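Leucyl-tRNA synthetase subunit alpha (Aquifex aeolicus, PDB 3O0A) belongs to the enzyme that charges tRNA(Leu) with leucine, and through the CP1 hydrolytic domain crystallised here probably clears wrongly attached amino acids from the tRNA. Local coordinates at residues 11-16 / 119-124; 67-72 / 78-83; 127-132 / 150-155. All coordinates share one frame; numbering follows the deposited sequence.

Interaction 1: residues 11-16 / 119-124; sequences YVEIEE and GEKIPV
Glu-13 turns its carboxylate toward the ammonium end of Lys-121, and this single salt bridge is what joins the two segments. Lys-121 NZ lies 3.1 Å from Glu-13 OE2 and 3.3 Å from Glu-13 OE1, so the nitrogen faces both oxygens at similar range; the hydrogen bond to OE2 is weak. The two side chains cross at about a right angle. Two extended torsions, chi2 and chi3, carry the lysine out from its strand, and a bend at chi4 (-64°) brings NZ to the acid. Glu-13 CG lies at the edge of the Tyr-11 ring, in its plane. The stronger polar partner of the glutamate is Thr-114 OG1, which bonds to the same OE2 and also meets Lys-121 NZ weakly, making a small polar cluster at the exposed surface. Behind it the chain is apolar: Val-12 and Val-124 both reach Leu-68 of helix 64-74. Glu-13 ends strand 6-13, whereas Lys-121 starts strand 121-127, which runs between strands 106-114 and 55-58. The ion pair thus links strand 6-13 to strand 121-127 next to the end of strand 106-114, whose Thr-114 is backbone-bonded to Tyr-11.

Interaction 2: residues 67-72 / 78-83; sequences VLACIG and ACYSDV
The backbones of 67-72 and 78-83 come closest where Gly-72 faces Ala-78, their CA atoms 4.9 Å apart, and remain near each other at Ala-69 and Tyr-80, at 6.0 Å between CA atoms. Ala-78 N donates to Gly-72 O over 3.1 Å, a bent bond (N-H...O 140°) with the donor well above the carbonyl plane. Gly-72 is pressed so near that a CB built on it would lie 3.0 Å from Ala-78 CB, which leaves little space for a larger residue. Ala-69 CB is the centre of the side-chain contact and lies 3.8 Å from both Tyr-80 CD2 and Val-83 CG1. Tyr-80 is swung back over helix 64-74 by a chi1 of -163°, and it presents its ring edge to the backbone, with Cys-70 N 3.7 Å from CE2. The same ring also touches Pro-66 and Glu-73. Replacing Tyr-80 by an alanine would probably leave Ala-69 and the Cys-70 backbone without this ring edge and open a gap beside the first helix. Cys-79 caps the second helix at its N-cap position, its SG accepting weakly from Asp-82 N. Cys-70 is joined by a disulfide to Cys-23, tying helix 64-74 to the loop before helix 26-35, while Leu-68 and Val-83 both lie on Leu-109 of strand 106-114. The arrangement is one of two consecutive helices joined by a short loop, meeting through Ala-69, Gly-72 and Ala-78 with the Tyr-80 ring and Val-83 alongside, and packed on strand 106-114 of the editing domain's mixed sheet.

Interaction 3: residues 127-132 / 150-155; sequences ANYVLY and WEFAKK
Phe-152 meets Tyr-129 and Ala-127 with its ring, and these are the contacts that carry the interface. In the segment 150-155, Glu-151 comes just before it, lying against Lys-104, a lysine that also makes a cation-pi contact with the Tyr-129 ring. Phe-152 then points toward the 127-132 segment. With CG anti to the backbone N (chi1 -167°), its ring reaches out from the helix, so that CD1 comes 3.5 Å from Tyr-129 CE1 and CE1 comes 3.5 Å from Ala-127 CB. The two aromatic rings are oblique, their centroids 5.5 Å apart and their planes at 41°. Phe-152 CB adds a further contact, 3.9 Å from Tyr-129 OH. Next along the helix, Ala-153 turns to the strand side, resting on Phe-55. Across the contact, Ala-127 ends strand 121-127 and opens a type I beta turn that closes at Val-130. Val-130 CG2 covers one face of the Tyr-129 ring, 3.8 Å above its centre. The tyrosine hydroxyl is hydrogen-bonded to Asp-149 OD1, one turn back along the helix from Phe-152, which holds the hydroxyl end of the ring in place beside the helix. With no hydrogen bond running between the two segments, the fit rests on the shape and burial of the Phe-152 ring against the methyl of Ala-127 and the carbons of Tyr-129, while the polar end of the tyrosine is paired with Asp-149.

Overall arrangement
Interactions 1 and 2 meet directly in the hydrophobic layer between the sheets and helix 64-74, although their centres are 15 Å apart: Ile-14 CD1 lies 4.0 Å from Ile-71 CG2. Along the chain, interaction 2 is nested inside the loop that interaction 1 closes. Interaction 3 follows in series, its first segment continuing from strand 121-127, yet its centre is about 20 Å from that of interaction 1, on the opposite side of the chain's centre. Interactions 2 and 3 do not touch, their nearest atoms being about 9 Å apart. Each contact has a part that lies on or against the mixed sheet.

Interaction 1: residues 11-16 / 119-124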
loop_
_atom_site.group_PDB
_atom_site.type_symbol
_atom_site.label_atom_id
_atom_site.label_comp_id
_atom_site.label_asym_id
_atom_site.label_seq_id
_atom_site.Cartn_x
_atom_site.Cartn_y
_atom_site.Cartn_z
ATOM N N TYR A 11 1.344 -8.818 -0.076
ATOM C CA TYR A 11 2.565 -9.575 0.187
ATOM C C TYR A 11 3.605 -9.374 -0.887
ATOM O O TYR A 11 3.286 -9.243 -2.063
ATOM C CB TYR A 11 2.261 -11.076 0.361
ATOM C CG TYR A 11 1.448 -11.695 -0.758
ATOM C CD1 TYR A 11 0.049 -11.711 -0.702
ATOM C CD2 TYR A 11 2.070 -12.263 -1.878
ATOM C CE1 TYR A 11 -0.720 -12.280 -1.722
ATOM C CE2 TYR A 11 1.300 -12.839 -2.929
ATOM C CZ TYR A 11 -0.090 -12.836 -2.835
ATOM O OH TYR A 11 -0.867 -13.389 -3.837
ATOM N N VAL A 12 4.860 -9.359 -0.466
ATOM C CA VAL A 12 5.968 -9.366 -1.408
ATOM C C VAL A 12 6.341 -10.818 -1.661
ATOM O O VAL A 12 6.717 -11.544 -0.730
ATOM C CB VAL A 12 7.177 -8.577 -0.864
ATOM C CG1 VAL A 12 8.344 -8.672 -1.816
ATOM C CG2 VAL A 12 6.802 -7.117 -0.614
ATOM N N GLU A 13 6.201 -11.239 -2.919
ATOM C CA GLU A 13 6.634 -12.574 -3.325
ATOM C C GLU A 13 8.151 -12.621 -3.425
ATOM O O GLU A 13 8.770 -11.726 -4.013
ATOM C CB GLU A 13 6.036 -12.936 -4.677
ATOM C CG GLU A 13 4.525 -13.043 -4.667
ATOM C CD GLU A 13 3.981 -13.280 -6.057
ATOM O OE1 GLU A 13 4.645 -14.006 -6.826
ATOM O OE2 GLU A 13 2.926 -12.704 -6.400
ATOM N N ILE A 14 8.738 -13.660 -2.841
ATOM C CA ILE A 14 10.189 -13.862 -2.889
ATOM C C ILE A 14 10.478 -15.269 -3.405
ATOM O O ILE A 14 10.338 -16.250 -2.666
ATOM C CB ILE A 14 10.841 -13.650 -1.495
ATOM C CG1 ILE A 14 10.596 -12.227 -0.955
ATOM C CG2 ILE A 14 12.338 -13.987 -1.530
ATOM C CD1 ILE A 14 11.271 -11.133 -1.750
ATOM N N GLU A 15 10.882 -15.331 -4.672
ATOM C CA GLU A 15 11.076 -16.577 -5.427
ATOM C C GLU A 15 12.281 -17.390 -4.940
ATOM O O GLU A 15 12.273 -18.629 -4.982
ATOM C CB GLU A 15 11.216 -16.234 -6.917
ATOM C CG GLU A 15 11.565 -17.389 -7.850
ATOM C CD GLU A 15 10.427 -18.385 -8.016
ATOM O OE1 GLU A 15 9.251 -17.955 -8.091
ATOM O OE2 GLU A 15 10.713 -19.600 -8.079
ATOM N N GLU A 16 13.309 -16.684 -4.482
ATOM C CA GLU A 16 14.541 -17.323 -4.027
ATOM C C GLU A 16 14.867 -16.875 -2.594
ATOM O O GLU A 16 15.756 -16.058 -2.392
ATOM C CB GLU A 16 15.690 -16.976 -4.976
ATOM C CG GLU A 16 15.552 -17.548 -6.390
ATOM C CD GLU A 16 16.839 -17.435 -7.197
ATOM O OE1 GLU A 16 17.333 -16.296 -7.380
ATOM O OE2 GLU A 16 17.361 -18.489 -7.632
ATOM N N GLY A 119 -3.698 -9.534 -8.352
ATOM C CA GLY A 119 -2.380 -10.100 -8.638
ATOM C C GLY A 119 -1.358 -9.140 -9.236
ATOM O O GLY A 119 -0.253 -9.553 -9.612
ATOM N N GLU A 120 -1.714 -7.863 -9.324
ATOM C CA GLU A 120 -0.806 -6.845 -9.849
ATOM C C GLU A 120 0.300 -6.580 -8.851
ATOM O O GLU A 120 0.078 -6.649 -7.642
ATOM C CB GLU A 120 -1.549 -5.554 -10.178
ATOM C CG GLU A 120 -2.481 -5.715 -11.365
ATOM C CD GLU A 120 -3.308 -4.490 -11.669
ATOM O OE1 GLU A 120 -3.162 -3.445 -10.992
ATOM O OE2 GLU A 120 -4.118 -4.587 -12.615
ATOM N N LYS A 121 1.497 -6.332 -9.375
ATOM C CA LYS A 121 2.647 -5.989 -8.546
ATOM C C LYS A 121 2.820 -4.474 -8.486
ATOM O O LYS A 121 2.947 -3.797 -9.521
ATOM C CB LYS A 121 3.897 -6.695 -9.074
ATOM C CG LYS A 121 3.816 -8.209 -8.909
ATOM C CD LYS A 121 4.969 -8.914 -9.589
ATOM C CE LYS A 121 4.723 -10.426 -9.672
ATOM N NZ LYS A 121 4.675 -11.015 -8.317
ATOM N N ILE A 122 2.781 -3.941 -7.270
ATOM C CA ILE A 122 2.758 -2.499 -7.046
ATOM C C ILE A 122 3.900 -2.093 -6.097
ATOM O O ILE A 122 4.200 -2.825 -5.156
ATOM C CB ILE A 122 1.362 -2.006 -6.548
ATOM C CG1 ILE A 122 0.950 -2.684 -5.240
ATOM C CG2 ILE A 122 0.280 -2.239 -7.628
ATOM C CD1 ILE A 122 -0.304 -2.067 -4.618
ATOM N N PRO A 123 4.562 -0.944 -6.365
ATOM C CA PRO A 123 5.763 -0.585 -5.604
ATOM C C PRO A 123 5.487 -0.214 -4.147
ATOM O O PRO A 123 4.458 0.398 -3.837
ATOM C CB PRO A 123 6.317 0.619 -6.375
ATOM C CG PRO A 123 5.117 1.226 -7.013
ATOM C CD PRO A 123 4.240 0.074 -7.384
ATOM N N VAL A 124 6.407 -0.604 -3.265
ATOM C CA VAL A 124 6.312 -0.284 -1.851
ATOM C C VAL A 124 7.241 0.875 -1.511
ATOM O O VAL A 124 8.443 0.806 -1.771
ATOM C CB VAL A 124 6.632 -1.496 -0.965
ATOM C CG1 VAL A 124 6.335 -1.172 0.511
ATOM C CG2 VAL A 124 5.819 -2.704 -1.412
#

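Interaction 2: residues 67-72 / 78-83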
loop_
_atom_site.group_PDB
_atom_site.type_symbol
_atom_site.label_atom_id
_atom_site.label_comp_id
_atom_site.label_asym_id
_atom_site.label_seq_id
_atom_site.Cartn_x
_atom_site.Cartn_y
_atom_site.Cartn_z
ATOM N N VAL A 67 13.749 -4.094 6.533
ATOM C CA VAL A 67 13.685 -5.421 5.942
ATOM C C VAL A 67 13.488 -5.316 4.425
ATOM O O VAL A 67 14.256 -5.893 3.644
ATOM C CB VAL A 67 12.546 -6.271 6.574
ATOM C CG1 VAL A 67 12.438 -7.618 5.862
ATOM C CG2 VAL A 67 12.799 -6.470 8.068
ATOM N N LEU A 68 12.455 -4.580 4.015
ATOM C CA LEU A 68 12.141 -4.447 2.587
ATOM C C LEU A 68 13.176 -3.652 1.812
ATOM O O LEU A 68 13.459 -3.970 0.650
ATOM C CB LEU A 68 10.738 -3.864 2.399
ATOM C CG LEU A 68 9.617 -4.732 2.959
ATOM C CD1 LEU A 68 8.306 -3.957 2.764
ATOM C CD2 LEU A 68 9.575 -6.130 2.302
ATOM N N ALA A 69 13.762 -2.636 2.444
ATOM C CA ALA A 69 14.859 -1.886 1.803
ATOM C C ALA A 69 16.099 -2.774 1.568
ATOM O O ALA A 69 16.790 -2.658 0.538
ATOM C CB ALA A 69 15.212 -0.639 2.629
ATOM N N CYS A 70 16.355 -3.683 2.509
ATOM C CA CYS A 70 17.467 -4.629 2.369
ATOM C C CYS A 70 17.219 -5.496 1.143
ATOM O O CYS A 70 18.116 -5.705 0.320
ATOM C CB CYS A 70 17.579 -5.501 3.625
ATOM S SG CYS A 70 18.901 -6.742 3.579
ATOM N N ILE A 71 15.986 -5.978 1.019
ATOM C CA ILE A 71 15.586 -6.774 -0.143
ATOM C C ILE A 71 15.657 -5.962 -1.444
ATOM O O ILE A 71 16.189 -6.442 -2.434
ATOM C CB ILE A 71 14.205 -7.420 0.068
ATOM C CG1 ILE A 71 14.303 -8.443 1.222
ATOM C CG2 ILE A 71 13.713 -8.067 -1.233
ATOM C CD1 ILE A 71 12.946 -8.984 1.722
ATOM N N GLY A 72 15.175 -4.722 -1.411
ATOM C CA GLY A 72 15.179 -3.851 -2.594
ATOM C C GLY A 72 16.585 -3.504 -3.034
ATOM O O GLY A 72 16.866 -3.400 -4.237
ATOM N N ALA A 78 16.614 -0.437 -4.997
ATOM C CA ALA A 78 16.546 0.601 -3.964
ATOM C C ALA A 78 17.920 1.095 -3.565
ATOM O O ALA A 78 18.908 0.360 -3.634
ATOM C CB ALA A 78 15.809 0.096 -2.718
ATOM N N CYS A 79 17.962 2.356 -3.141
ATOM C CA CYS A 79 19.143 2.935 -2.528
ATOM C C CYS A 79 18.973 2.862 -1.013
ATOM O O CYS A 79 18.175 3.614 -0.444
ATOM C CB CYS A 79 19.289 4.392 -2.961
ATOM S SG CYS A 79 20.663 5.174 -2.136
ATOM N N TYR A 80 19.699 1.949 -0.358
ATOM C CA TYR A 80 19.526 1.767 1.077
ATOM C C TYR A 80 19.815 3.035 1.902
ATOM O O TYR A 80 19.048 3.387 2.810
ATOM C CB TYR A 80 20.359 0.591 1.604
ATOM C CG TYR A 80 19.882 0.138 2.967
ATOM C CD1 TYR A 80 20.354 0.754 4.129
ATOM C CD2 TYR A 80 18.939 -0.895 3.099
ATOM C CE1 TYR A 80 19.898 0.367 5.392
ATOM C CE2 TYR A 80 18.494 -1.299 4.366
ATOM C CZ TYR A 80 18.976 -0.659 5.497
ATOM O OH TYR A 80 18.542 -1.052 6.744
ATOM N N SER A 81 20.892 3.739 1.572
ATOM C CA SER A 81 21.222 4.966 2.295
ATOM C C SER A 81 20.110 6.008 2.168
ATOM O O SER A 81 19.867 6.774 3.109
ATOM C CB SER A 81 22.557 5.553 1.830
ATOM O OG SER A 81 22.633 5.577 0.418
ATOM N N ASP A 82 19.454 6.044 1.010
ATOM C CA ASP A 82 18.346 6.993 0.791
ATOM C C ASP A 82 17.230 6.668 1.770
ATOM O O ASP A 82 16.596 7.563 2.355
ATOM C CB ASP A 82 17.801 6.891 -0.636
ATOM C CG ASP A 82 18.567 7.723 -1.638
ATOM O OD1 ASP A 82 19.535 8.431 -1.270
ATOM O OD2 ASP A 82 18.199 7.647 -2.833
ATOM N N VAL A 83 16.979 5.373 1.947
ATOM C CA VAL A 83 15.908 4.938 2.830
ATOM C C VAL A 83 16.276 5.271 4.277
ATOM O O VAL A 83 15.476 5.846 5.012
ATOM C CB VAL A 83 15.593 3.439 2.646
ATOM C CG1 VAL A 83 14.504 2.983 3.646
ATOM C CG2 VAL A 83 15.114 3.180 1.227
#

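Interaction 3: residues 127-132 / 150-155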
loop_
_atom_site.group_PDB
_atom_site.type_symbol
_atom_site.label_atom_id
_atom_site.label_comp_id
_atom_site.label_asym_id
_atom_site.label_seq_id
_atom_site.Cartn_x
_atom_site.Cartn_y
_atom_site.Cartn_z
ATOM N N ALA A 127 6.645 6.878 3.499
ATOM C CA ALA A 127 6.317 8.315 3.364
ATOM C C ALA A 127 5.963 9.003 4.675
ATOM O O ALA A 127 5.511 8.354 5.615
ATOM C CB ALA A 127 5.211 8.523 2.330
ATOM N N ASN A 128 6.193 10.320 4.737
ATOM C CA ASN A 128 5.968 11.088 5.969
ATOM C C ASN A 128 4.504 11.186 6.384
ATOM O O ASN A 128 4.191 11.214 7.583
ATOM C CB ASN A 128 6.605 12.484 5.900
ATOM C CG ASN A 128 6.026 13.356 4.795
ATOM O OD1 ASN A 128 5.321 12.881 3.901
ATOM N ND2 ASN A 128 6.338 14.654 4.853
ATOM N N TYR A 129 3.604 11.200 5.402
ATOM C CA TYR A 129 2.180 11.445 5.679
ATOM C C TYR A 129 1.434 10.243 6.281
ATOM O O TYR A 129 0.292 10.373 6.740
ATOM C CB TYR A 129 1.474 11.993 4.425
ATOM C CG TYR A 129 1.144 10.973 3.344
ATOM C CD1 TYR A 129 2.104 10.574 2.400
ATOM C CD2 TYR A 129 -0.139 10.437 3.235
ATOM C CE1 TYR A 129 1.797 9.637 1.396
ATOM C CE2 TYR A 129 -0.454 9.496 2.235
ATOM C CZ TYR A 129 0.504 9.112 1.318
ATOM O OH TYR A 129 0.182 8.200 0.332
ATOM N N VAL A 130 2.087 9.084 6.283
ATOM C CA VAL A 130 1.509 7.878 6.814
ATOM C C VAL A 130 2.041 7.691 8.229
ATOM O O VAL A 130 3.245 7.561 8.436
ATOM C CB VAL A 130 1.822 6.661 5.891
ATOM C CG1 VAL A 130 1.384 5.355 6.540
ATOM C CG2 VAL A 130 1.120 6.851 4.556
ATOM N N LEU A 131 1.129 7.718 9.196
ATOM C CA LEU A 131 1.520 7.613 10.597
ATOM C C LEU A 131 1.487 6.160 11.035
ATOM O O LEU A 131 0.550 5.434 10.712
ATOM C CB LEU A 131 0.611 8.474 11.483
ATOM C CG LEU A 131 0.654 9.987 11.204
ATOM C CD1 LEU A 131 -0.316 10.757 12.119
ATOM C CD2 LEU A 131 2.074 10.544 11.332
ATOM N N TYR A 132 2.502 5.747 11.793
ATOM C CA TYR A 132 2.566 4.372 12.277
ATOM C C TYR A 132 1.330 3.990 13.103
ATOM O O TYR A 132 0.909 2.835 13.109
ATOM C CB TYR A 132 3.863 4.124 13.060
ATOM C CG TYR A 132 4.064 2.668 13.431
ATOM C CD1 TYR A 132 4.156 1.686 12.444
ATOM C CD2 TYR A 132 4.143 2.274 14.760
ATOM C CE1 TYR A 132 4.331 0.346 12.776
ATOM C CE2 TYR A 132 4.319 0.929 15.104
ATOM C CZ TYR A 132 4.414 -0.021 14.104
ATOM O OH TYR A 132 4.584 -1.347 14.442
ATOM N N TRP A 150 -3.330 10.834 -3.843
ATOM C CA TRP A 150 -3.296 11.510 -5.128
ATOM C C TRP A 150 -2.115 12.483 -5.182
ATOM O O TRP A 150 -1.357 12.501 -6.150
ATOM C CB TRP A 150 -4.598 12.274 -5.353
ATOM C CG TRP A 150 -4.685 12.886 -6.697
ATOM C CD1 TRP A 150 -5.249 12.341 -7.813
ATOM C CD2 TRP A 150 -4.203 14.182 -7.081
ATOM N NE1 TRP A 150 -5.145 13.213 -8.870
ATOM C CE2 TRP A 150 -4.501 14.346 -8.451
ATOM C CE3 TRP A 150 -3.538 15.211 -6.403
ATOM C CZ2 TRP A 150 -4.171 15.514 -9.160
ATOM C CZ3 TRP A 150 -3.204 16.375 -7.110
ATOM C CH2 TRP A 150 -3.521 16.509 -8.473
ATOM N N GLU A 151 -1.970 13.268 -4.121
ATOM C CA GLU A 151 -0.904 14.274 -4.027
ATOM C C GLU A 151 0.484 13.634 -3.994
ATOM O O GLU A 151 1.427 14.141 -4.614
ATOM C CB GLU A 151 -1.129 15.155 -2.800
ATOM C CG GLU A 151 -2.347 16.067 -2.932
ATOM C CD GLU A 151 -2.867 16.583 -1.596
ATOM O OE1 GLU A 151 -2.435 16.095 -0.526
ATOM O OE2 GLU A 151 -3.733 17.477 -1.624
ATOM N N PHE A 152 0.607 12.521 -3.276
ATOM C CA PHE A 152 1.849 11.762 -3.273
ATOM C C PHE A 152 2.164 11.222 -4.666
ATOM O O PHE A 152 3.304 11.317 -5.122
ATOM C CB PHE A 152 1.808 10.621 -2.256
ATOM C CG PHE A 152 3.162 10.006 -1.992
ATOM C CD1 PHE A 152 4.029 10.579 -1.062
ATOM C CD2 PHE A 152 3.571 8.863 -2.681
ATOM C CE1 PHE A 152 5.287 10.016 -0.819
ATOM C CE2 PHE A 152 4.828 8.294 -2.441
ATOM C CZ PHE A 152 5.680 8.873 -1.509
ATOM N N ALA A 153 1.154 10.668 -5.338
ATOM C CA ALA A 153 1.333 10.110 -6.681
ATOM C C ALA A 153 1.734 11.184 -7.694
ATOM O O ALA A 153 2.542 10.926 -8.584
ATOM C CB ALA A 153 0.068 9.371 -7.144
ATOM N N LYS A 154 1.160 12.376 -7.544
ATOM C CA LYS A 154 1.489 13.515 -8.401
ATOM C C LYS A 154 2.968 13.888 -8.267
ATOM O O LYS A 154 3.665 14.089 -9.273
ATOM C CB LYS A 154 0.603 14.715 -8.052
ATOM C CG LYS A 154 0.781 15.898 -8.983
ATOM C CD LYS A 154 0.055 17.139 -8.477
ATOM C CE LYS A 154 0.205 18.294 -9.448
ATOM N NZ LYS A 154 -0.531 18.042 -10.718
ATOM N N LYS A 155 3.433 13.978 -7.022
ATOM C CA LYS A 155 4.818 14.350 -6.726
ATOM C C LYS A 155 5.810 13.309 -7.240
ATOM O O LYS A 155 6.840 13.660 -7.821
ATOM C CB LYS A 155 5.002 14.581 -5.219
ATOM C CG LYS A 155 6.456 14.768 -4.730
ATOM C CD LYS A 155 7.166 15.946 -5.354
ATOM C CE LYS A 155 8.656 15.899 -5.029
ATOM N NZ LYS A 155 9.415 17.020 -5.662
#